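Cyclo(L-tyrosyl-L-tyrosyl) synthase (Mycobacterium tuberculosis, PDB 2X9Q) catalyses the ATP-independent formation of cyclo(L-Tyr-L-Tyr), a precursor of mycocyclosin, from two molecules of tyrosyl-tRNA(Tyr). Local coordinates at residues Q74-T78 / P247-N251; R96-R100 / T153-L158; T118-V122 / D228-E233; F173-Y179 / P241-G245. All blocks are in the same frame, centred on the assembly; numbering follows the deposited sequence.

Interaction 1 (Q74-T78 / P247-N251)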
# COMPACT_ATOMS: atom_id res chain seq x y z
N GLN A 74 10.06 -12.73 2.78
CA GLN A 74 10.46 -13.02 4.15
C GLN A 74 11.90 -12.69 4.43
O GLN A 74 12.23 -12.31 5.57
CB GLN A 74 10.20 -14.46 4.48
CG GLN A 74 10.61 -14.86 5.92
CD GLN A 74 10.57 -16.30 6.09
OE1 GLN A 74 11.64 -16.94 6.06
NE2 GLN A 74 9.34 -16.89 6.25
N ILE A 75 12.78 -12.89 3.43
CA ILE A 75 14.15 -12.42 3.55
C ILE A 75 14.18 -10.91 3.76
O ILE A 75 14.95 -10.38 4.61
CB ILE A 75 15.00 -12.84 2.29
CG1 ILE A 75 15.24 -14.38 2.34
CG2 ILE A 75 16.33 -12.09 2.33
CD1 ILE A 75 15.82 -14.85 1.16
N ILE A 76 13.39 -10.17 2.96
CA ILE A 76 13.37 -8.70 3.14
C ILE A 76 12.87 -8.23 4.54
O ILE A 76 13.40 -7.27 5.14
CB ILE A 76 12.53 -8.11 1.96
CG1 ILE A 76 13.38 -8.24 0.66
CG2 ILE A 76 12.18 -6.68 2.26
CD1 ILE A 76 12.53 -8.09 -0.74
N HIS A 77 11.84 -8.91 5.03
CA HIS A 77 11.34 -8.66 6.36
C HIS A 77 12.48 -8.83 7.36
O HIS A 77 12.68 -7.97 8.21
CB HIS A 77 10.26 -9.70 6.70
CG HIS A 77 9.69 -9.59 8.10
ND1 HIS A 77 9.20 -10.68 8.77
CD2 HIS A 77 9.64 -8.54 8.98
CE1 HIS A 77 8.78 -10.31 9.97
NE2 HIS A 77 9.09 -9.03 10.16
N THR A 78 13.20 -9.97 7.28
CA THR A 78 14.38 -10.22 8.14
C THR A 78 15.51 -9.21 7.98
O THR A 78 16.21 -8.92 8.94
CB THR A 78 14.92 -11.70 7.86
OG1 THR A 78 13.84 -12.57 8.10
CG2 THR A 78 16.02 -12.05 8.84
N PRO A 247 17.72 0.37 1.41
CA PRO A 247 18.30 -0.84 0.77
C PRO A 247 17.22 -1.84 0.32
O PRO A 247 17.37 -2.49 -0.74
CB PRO A 247 19.18 -1.48 1.93
CG PRO A 247 19.63 -0.21 2.71
CD PRO A 247 18.40 0.71 2.70
N SER A 248 16.17 -1.99 1.13
CA SER A 248 15.08 -2.92 0.77
C SER A 248 13.87 -2.43 1.53
O SER A 248 14.00 -1.59 2.44
CB SER A 248 15.41 -4.33 1.17
OG SER A 248 15.51 -4.50 2.57
N SER A 249 12.69 -2.93 1.18
CA SER A 249 11.55 -2.40 1.93
C SER A 249 10.43 -3.42 1.89
O SER A 249 10.22 -4.06 0.83
CB SER A 249 11.07 -1.01 1.35
OG SER A 249 9.85 -0.61 2.07
N LEU A 250 9.71 -3.54 3.01
CA LEU A 250 8.55 -4.40 3.09
C LEU A 250 7.28 -3.54 3.11
O LEU A 250 7.08 -2.78 4.05
CB LEU A 250 8.59 -5.22 4.42
CG LEU A 250 7.66 -6.37 4.54
CD1 LEU A 250 7.99 -7.53 3.46
CD2 LEU A 250 7.88 -6.92 5.92
N ASN A 251 6.40 -3.73 2.12
CA ASN A 251 5.19 -2.93 2.03
C ASN A 251 4.06 -3.67 2.75
O ASN A 251 3.72 -4.83 2.39
CB ASN A 251 4.89 -2.61 0.54
CG ASN A 251 3.82 -1.51 0.43
OD1 ASN A 251 2.85 -1.54 1.18
ND2 ASN A 251 3.97 -0.59 -0.49
O HOH W 1 13.71 -4.59 5.00
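I76 and L250 contribute the largest shares of this buried contact, with H77 and S248 adding less; here helix 71-79 lies against the start of a central strand, 249-253, of the Rossmann-like sheet that cyclodipeptide synthases share with class I aminoacyl-tRNA synthetases. The CG2 branch of I76 does the touching. Its chi1 of -72° sets CG1 opposite the carbonyl carbon and leaves CG2 opposite the backbone N, from where it meets the strand backbone, 3.6 Å from S249 O. The same methyl meets L250 CB at 4.4 Å and lies 4.0 Å from S248 OG, so one branch covers three consecutive residues. At the next helix residue, L250 CD2 approaches H77 CB at 3.7 Å. It also lies 3.9 Å from H77 CG and thus leans against the root of the imidazole, and the two side chains cross obliquely.

No direct hydrogen bond spans the segments; the polar link runs through a water. That water donates to I76 O, 2.7 Å from its oxygen, and to S248 OG at 3.0 Å. S248 OG is also hydrogen-bonded to D81, while H77 NE2 reaches Q61 and S249 OG reaches H82, so the polar ends of these residues are held by neighbours on other elements. L250 itself is fixed in the sheet by backbone bonds to H82 and V84.

The helix is thus seated on the strand by hydrocarbon contact, while a single water donates to one helix carbonyl and to the S248 hydroxyl, leaving direct polar bonds to join each segment to the rest of the fold.

Interaction 2 (R96-R100 / T153-L158)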
# COMPACT_ATOMS: atom_id res chain seq x y z
N ARG A 96 -6.61 5.24 16.48
CA ARG A 96 -5.42 5.74 17.14
C ARG A 96 -4.60 4.62 17.80
O ARG A 96 -3.37 4.62 17.73
CB ARG A 96 -5.80 6.83 18.21
CG ARG A 96 -6.06 8.23 17.57
CD ARG A 96 -4.77 8.94 17.19
NE ARG A 96 -3.94 8.95 18.39
CZ ARG A 96 -4.08 9.83 19.39
NH1 ARG A 96 -3.36 9.70 20.50
NH2 ARG A 96 -4.97 10.85 19.27
N GLN A 97 -5.25 3.73 18.51
CA GLN A 97 -4.48 2.66 19.18
C GLN A 97 -3.79 1.73 18.12
O GLN A 97 -2.64 1.33 18.32
CB GLN A 97 -5.42 1.79 20.07
CG GLN A 97 -4.68 0.67 20.93
CD GLN A 97 -3.54 1.30 21.77
OE1 GLN A 97 -2.33 1.03 21.57
NE2 GLN A 97 -3.92 2.22 22.67
N ARG A 98 -4.52 1.37 17.04
CA ARG A 98 -3.94 0.46 16.03
C ARG A 98 -2.73 1.14 15.39
O ARG A 98 -1.75 0.47 15.14
CB ARG A 98 -4.93 0.10 14.93
CG ARG A 98 -4.36 -0.97 13.87
CD ARG A 98 -4.60 -2.28 14.48
NE ARG A 98 -6.05 -2.43 14.33
CZ ARG A 98 -6.81 -3.20 15.09
NH1 ARG A 98 -6.27 -3.94 16.08
NH2 ARG A 98 -8.12 -3.22 14.83
N LEU A 99 -2.81 2.45 15.11
CA LEU A 99 -1.68 3.17 14.50
C LEU A 99 -0.49 3.19 15.46
O LEU A 99 0.67 3.06 15.04
CB LEU A 99 -2.07 4.58 14.10
CG LEU A 99 -3.03 4.64 12.87
CD1 LEU A 99 -3.63 6.07 12.80
CD2 LEU A 99 -2.20 4.30 11.56
N ARG A 100 -0.77 3.45 16.74
CA ARG A 100 0.34 3.38 17.71
C ARG A 100 0.96 1.98 17.76
O ARG A 100 2.14 1.85 17.85
CB ARG A 100 -0.16 3.73 19.11
CG ARG A 100 0.96 4.01 20.10
CD ARG A 100 0.32 4.50 21.45
NE ARG A 100 1.30 4.23 22.48
CZ ARG A 100 2.30 5.07 22.77
NH1 ARG A 100 2.42 6.24 22.12
NH2 ARG A 100 3.16 4.73 23.70
N THR A 153 -0.26 12.57 14.98
CA THR A 153 -0.17 12.51 16.45
C THR A 153 0.64 11.28 16.83
O THR A 153 1.53 11.34 17.69
CB THR A 153 -1.60 12.43 17.04
OG1 THR A 153 -2.31 13.61 16.64
CG2 THR A 153 -1.60 12.27 18.68
N THR A 154 0.31 10.14 16.22
CA THR A 154 1.09 8.91 16.44
C THR A 154 2.62 9.11 16.33
O THR A 154 3.39 8.71 17.21
CB THR A 154 0.61 7.79 15.50
OG1 THR A 154 -0.80 7.56 15.71
CG2 THR A 154 1.40 6.50 15.84
N VAL A 155 3.03 9.75 15.27
CA VAL A 155 4.46 9.87 14.93
C VAL A 155 5.13 10.85 15.89
O VAL A 155 6.29 10.66 16.29
CB VAL A 155 4.66 10.24 13.44
CG1 VAL A 155 6.06 10.69 13.13
CG2 VAL A 155 4.23 9.04 12.47
N ASN A 156 4.39 11.89 16.29
CA ASN A 156 4.92 12.94 17.20
C ASN A 156 5.14 12.28 18.57
O ASN A 156 6.15 12.49 19.21
CB ASN A 156 3.90 14.11 17.33
CG ASN A 156 3.89 15.01 16.10
OD1 ASN A 156 4.74 14.91 15.22
ND2 ASN A 156 2.87 15.86 16.00
N GLU A 157 4.19 11.44 18.94
CA GLU A 157 4.25 10.69 20.17
C GLU A 157 5.37 9.66 20.23
O GLU A 157 6.08 9.53 21.25
CB GLU A 157 2.97 9.91 20.26
CG GLU A 157 2.53 9.55 21.61
CD GLU A 157 1.04 9.66 21.67
OE1 GLU A 157 0.42 8.59 21.65
OE2 GLU A 157 0.51 10.82 21.68
N LEU A 158 5.53 8.89 19.15
CA LEU A 158 6.56 7.81 19.13
C LEU A 158 7.93 8.24 18.77
O LEU A 158 8.88 7.59 19.17
CB LEU A 158 6.14 6.64 18.19
CG LEU A 158 4.88 5.93 18.63
CD1 LEU A 158 4.48 4.82 17.58
CD2 LEU A 158 5.08 5.32 20.03
O HOH W 2 -1.98 6.96 18.00
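T153 meets R96 at the start of the contact between helix 96-109 and the last turns of the long helix 133-158, two helices flanking the sheet of the Rossmann-like fold, whose short segments cross at -47° and whose axes come within 9.9 Å. Its methyl CG2 sits over the centre of one face of the R96 guanidinium, 3.6 Å from R96 CZ. R96 is bent at chi2 and chi3, which folds its chain back and presents that face to the threonine. The T153 hydroxyl is engaged within its own helix, with A149 O.

T154 comes next and lies where the backbones are nearest, opposite R100. Its CG2 presses on the first helix, 3.6 Å from L99 O and close to R100 CA, while OG1 touches L99 CB. The same OG1 is bonded to K150 O and accepts from a water at 2.6 Å. This water also donates to R96 O and accepts from R96 NE, meeting the guanidinium at its edge and in its plane, so it ties the arginine's backbone and side chain to the buried threonine.

At E157 the contact becomes ionic. OE1 forms a salt bridge with R100 NH1 at 3.1 Å, the guanidinium and carboxylate planes being 48° apart. R96 NH1 is farther from this oxygen, beyond salt-bridge range, yet its positive charge probably adds to the field around the carboxylate.

L158 closes the segment alongside R100, whose chain is extended from CG to NE. Its CD1 approaches R100 O, and L158 CD2 lies over one face of the R100 guanidinium, 3.5 Å from NH1.

Interaction 3 (T118-V122 / D228-E233)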
# COMPACT_ATOMS: atom_id res chain seq x y z
N THR A 118 -3.25 7.35 1.84
CA THR A 118 -3.69 7.57 0.47
C THR A 118 -4.57 8.86 0.42
O THR A 118 -5.53 8.95 1.13
CB THR A 118 -4.36 6.32 -0.12
OG1 THR A 118 -3.35 5.31 -0.20
CG2 THR A 118 -4.83 6.59 -1.63
N ASP A 119 -4.20 9.86 -0.36
CA ASP A 119 -5.01 11.08 -0.41
C ASP A 119 -5.37 11.42 -1.88
O ASP A 119 -5.53 12.62 -2.25
CB ASP A 119 -4.24 12.23 0.26
CG ASP A 119 -3.00 12.58 -0.51
OD1 ASP A 119 -2.36 11.64 -1.10
OD2 ASP A 119 -2.61 13.76 -0.53
N VAL A 120 -5.38 10.42 -2.74
CA VAL A 120 -5.63 10.66 -4.17
C VAL A 120 -6.71 9.65 -4.58
O VAL A 120 -6.77 8.53 -4.02
CB VAL A 120 -4.35 10.41 -5.03
CG1 VAL A 120 -3.41 11.68 -4.94
CG2 VAL A 120 -3.66 9.07 -4.62
N HIS A 121 -7.58 10.05 -5.51
CA HIS A 121 -8.71 9.24 -5.96
C HIS A 121 -9.71 8.88 -4.87
O HIS A 121 -10.51 7.96 -5.10
CB HIS A 121 -8.26 7.96 -6.76
CG HIS A 121 -7.30 8.30 -7.87
ND1 HIS A 121 -7.70 8.92 -9.02
CD2 HIS A 121 -5.96 8.15 -7.96
CE1 HIS A 121 -6.65 9.14 -9.80
NE2 HIS A 121 -5.58 8.71 -9.15
N VAL A 122 -9.65 9.56 -3.71
CA VAL A 122 -10.62 9.33 -2.64
C VAL A 122 -12.01 9.92 -2.94
O VAL A 122 -13.04 9.24 -2.88
CB VAL A 122 -10.04 9.82 -1.27
CG1 VAL A 122 -11.06 9.60 -0.16
CG2 VAL A 122 -8.77 8.96 -1.01
N ASP A 228 -7.44 3.26 -11.03
CA ASP A 228 -6.63 4.47 -10.89
C ASP A 228 -5.98 4.54 -9.50
O ASP A 228 -4.82 4.96 -9.37
CB ASP A 228 -7.49 5.75 -11.10
CG ASP A 228 -7.90 5.97 -12.56
OD1 ASP A 228 -7.37 5.35 -13.51
OD2 ASP A 228 -8.82 6.77 -12.74
N TYR A 229 -6.75 4.21 -8.49
CA TYR A 229 -6.36 4.27 -7.07
C TYR A 229 -5.19 3.27 -6.86
O TYR A 229 -4.16 3.63 -6.33
CB TYR A 229 -7.60 3.86 -6.25
CG TYR A 229 -7.46 3.90 -4.74
CD1 TYR A 229 -6.66 2.95 -4.05
CD2 TYR A 229 -8.18 4.89 -3.97
CE1 TYR A 229 -6.53 3.01 -2.58
CE2 TYR A 229 -8.06 4.96 -2.51
CZ TYR A 229 -7.23 4.02 -1.83
OH TYR A 229 -7.11 4.09 -0.44
N ILE A 230 -5.33 2.06 -7.41
CA ILE A 230 -4.28 0.98 -7.27
C ILE A 230 -3.03 1.34 -8.07
O ILE A 230 -1.89 1.17 -7.58
CB ILE A 230 -4.89 -0.33 -7.75
CG1 ILE A 230 -5.78 -0.91 -6.60
CG2 ILE A 230 -3.80 -1.33 -8.11
CD1 ILE A 230 -6.75 -2.02 -7.19
N CYS A 231 -3.21 1.88 -9.27
CA CYS A 231 -2.08 2.39 -10.03
C CYS A 231 -1.26 3.51 -9.31
O CYS A 231 -0.03 3.49 -9.37
CB CYS A 231 -2.48 2.83 -11.44
SG CYS A 231 -2.91 1.37 -12.47
N ALA A 232 -1.95 4.42 -8.60
CA ALA A 232 -1.30 5.42 -7.81
C ALA A 232 -0.48 4.90 -6.59
O ALA A 232 0.54 5.50 -6.25
CB ALA A 232 -2.31 6.48 -7.32
N GLU A 233 -0.93 3.85 -5.92
CA GLU A 233 -0.15 3.19 -4.84
C GLU A 233 0.93 2.28 -5.40
O GLU A 233 1.90 1.96 -4.69
CB GLU A 233 -1.06 2.26 -4.03
CG GLU A 233 -2.07 3.10 -3.28
CD GLU A 233 -3.02 2.27 -2.41
OE1 GLU A 233 -2.98 1.00 -2.52
OE2 GLU A 233 -3.77 2.94 -1.64
O HOH W 3 -10.16 8.71 -10.27
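The hydroxyl of T118, through OG1, donates to E233 OE2 across 2.8 Å, joining the loop after strand 112-117 to helix 220-244 in the probable active-site region of the Rossmann-like fold. The carboxylate oxygen is met on its anti side, with the donor 26° out of plane. E233 extends beyond CG, which carries the carboxylate to the T118 hydroxyl. By similarity this glutamate could have a critical role in catalysis, so T118 probably helps to position it.

The other branch of T118 serves Y229, a residue that could be involved in aminoacyl-tRNA binding. T118 CG2 lies 3.5 Å from Y229 CZ, near the hydroxyl end of the ring. Y229 CG stands anti to the backbone N (chi1 -178°), and this directs the ring along the loop, where V120 O and H121 O come near CD2 and V122 CG2 approaches CE2. The ring thereby reaches the neighbourhood of S88, the probable nucleophile.

H121, at the N-cap position of helix 122-128, packs against D228 and Y229 at the other end of the contact. D228 CB forms a CH-pi contact with one face of its imidazole, 3.8 Å from the ring centroid and 14° off the normal. A232 CB lies at the edge of the H121 ring, near its plane, and packs on V120 CG2 at 4.0 Å. A water lies 2.8 Å from H121 ND1 and makes a weak bond to D228 OD2, whose partner oxygen OD1 is held by Q224.

Interaction 4 (F173-Y179 / P241-G245)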
# COMPACT_ATOMS: atom_id res chain seq x y z
N PHE A 173 4.56 11.90 -3.38
CA PHE A 173 5.43 11.14 -4.32
C PHE A 173 5.26 11.55 -5.77
O PHE A 173 6.11 11.24 -6.61
CB PHE A 173 5.26 9.63 -4.12
CG PHE A 173 5.70 9.16 -2.75
CD1 PHE A 173 7.01 9.29 -2.36
CD2 PHE A 173 4.80 8.65 -1.85
CE1 PHE A 173 7.42 8.86 -1.08
CE2 PHE A 173 5.19 8.23 -0.55
CZ PHE A 173 6.48 8.30 -0.18
N GLN A 174 4.23 12.34 -6.10
CA GLN A 174 4.09 12.78 -7.49
C GLN A 174 5.22 13.69 -7.94
O GLN A 174 5.52 13.83 -9.12
CB GLN A 174 2.68 13.39 -7.72
CG GLN A 174 1.60 12.25 -7.46
CD GLN A 174 0.11 12.72 -7.41
OE1 GLN A 174 -0.19 13.91 -7.24
NE2 GLN A 174 -0.81 11.77 -7.56
N SER A 175 5.93 14.29 -7.01
CA SER A 175 7.09 15.02 -7.48
C SER A 175 8.41 14.20 -7.40
O SER A 175 9.50 14.74 -7.64
CB SER A 175 7.22 16.26 -6.64
OG SER A 175 7.69 15.88 -5.38
N ASN A 176 8.33 12.92 -7.04
CA ASN A 176 9.50 12.07 -6.95
C ASN A 176 9.76 11.45 -8.35
O ASN A 176 8.85 10.85 -8.95
CB ASN A 176 9.25 11.00 -5.86
CG ASN A 176 10.41 10.03 -5.74
OD1 ASN A 176 10.53 9.15 -6.56
ND2 ASN A 176 11.25 10.16 -4.69
N GLU A 177 10.94 11.67 -8.93
CA GLU A 177 11.20 11.13 -10.28
C GLU A 177 11.10 9.59 -10.38
O GLU A 177 10.49 9.12 -11.32
CB GLU A 177 12.59 11.62 -10.82
CG GLU A 177 12.71 11.43 -12.32
CD GLU A 177 14.17 11.72 -12.85
OE1 GLU A 177 15.17 11.49 -12.12
OE2 GLU A 177 14.31 12.19 -14.03
N ALA A 178 11.63 8.79 -9.44
CA ALA A 178 11.48 7.32 -9.55
C ALA A 178 9.94 6.93 -9.53
O ALA A 178 9.51 6.08 -10.30
CB ALA A 178 12.20 6.61 -8.43
N TYR A 179 9.15 7.57 -8.66
CA TYR A 179 7.73 7.25 -8.57
C TYR A 179 7.13 7.54 -9.93
O TYR A 179 6.36 6.72 -10.49
CB TYR A 179 7.05 8.14 -7.48
CG TYR A 179 5.54 8.03 -7.48
CD1 TYR A 179 4.74 8.75 -8.41
CD2 TYR A 179 4.91 7.23 -6.54
CE1 TYR A 179 3.30 8.62 -8.42
CE2 TYR A 179 3.47 7.09 -6.55
CZ TYR A 179 2.70 7.80 -7.48
OH TYR A 179 1.33 7.62 -7.46
N PRO A 241 12.48 0.99 -2.55
CA PRO A 241 13.94 1.35 -2.50
C PRO A 241 14.36 2.46 -3.47
O PRO A 241 15.12 3.37 -3.07
CB PRO A 241 14.63 0.00 -2.89
CG PRO A 241 13.74 -0.94 -2.13
CD PRO A 241 12.31 -0.46 -2.64
N ALA A 242 13.91 2.44 -4.72
CA ALA A 242 14.14 3.55 -5.66
C ALA A 242 13.53 4.87 -5.22
O ALA A 242 14.15 5.90 -5.34
CB ALA A 242 13.65 3.24 -7.08
N ILE A 243 12.33 4.83 -4.66
CA ILE A 243 11.62 6.08 -4.40
C ILE A 243 12.18 6.74 -3.10
O ILE A 243 12.32 7.96 -3.05
CB ILE A 243 10.14 5.72 -4.21
CG1 ILE A 243 9.58 5.23 -5.59
CG2 ILE A 243 9.34 6.91 -3.55
CD1 ILE A 243 8.15 4.54 -5.45
N LEU A 244 12.44 5.93 -2.08
CA LEU A 244 12.85 6.42 -0.76
C LEU A 244 14.36 6.29 -0.50
O LEU A 244 14.83 6.74 0.52
CB LEU A 244 12.07 5.72 0.35
CG LEU A 244 10.57 6.09 0.38
CD1 LEU A 244 9.88 5.33 1.50
CD2 LEU A 244 10.43 7.61 0.58
N GLY A 245 15.11 5.65 -1.40
CA GLY A 245 16.56 5.43 -1.24
C GLY A 245 16.91 4.57 -0.04
O GLY A 245 17.81 4.97 0.70
O HOH W 4 14.23 8.78 -5.51
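N176 ND2 and the I243 carbonyl join the end of helix 220-244 to the capped start of helix 177-192, on the flank of the Rossmann-like sheet. I243 O accepts from N176 ND2 at 2.9 Å. The donor lies in the carbonyl plane on a lone pair, but the N-H···O angle is only 130° and the oxygen is tilted 33° from the asparagine amide plane, so the bond is bent. The I243 side chain divides its branches: CG2 presses on F173 CD1 at 3.5 Å, and CG1 lies against A178 CB and the Y179 backbone. F173 crosses both aliphatic neighbours at about a right angle, with L244 CD2 at its ring edge, 3.7 Å from F173 CE1. A178 CB also meets A242 CB.

What positions N176 is its second role as N-cap. CG stands anti to the backbone N, and OD1 accepts from Y179 N at 3.0 Å in a straighter bond, 161° at the hydrogen. One amide therefore caps its own helix with its oxygen and reaches the neighbouring helix with its nitrogen.

Further out, Y179 OH is bonded to A232 O, inside the probable substrate-binding segment, while F173 packs on V116 and R168 of the sheet. The backbone of F173 in turn covers the tyrosine, its C atom lying 3.8 Å above one face of the Y179 ring, offset toward the rim.

How the interactions relate
Helix 220-244 serves both interaction 3 and interaction 4, which are joined through the Y179 hydroxyl; V120 and Q174 also pack together. Interaction 1 follows this helix into strand 249-253 and meets interaction 4 where P241 CG packs on S248. It is the wholly buried contact and relies on aliphatic groups with one bridging water. The other three are partly buried. Interaction 2, its centre farthest from that of the chain (about 19 Å, against 10 to 15 Å), touches none of the others and relies on two arginines, one in a salt bridge, and a bridging water. The direct hydrogen bond of interaction 3 joins two side chains, that of interaction 4 a side chain and a backbone carbonyl, and interaction 3 alone contains residues of the probable substrate site.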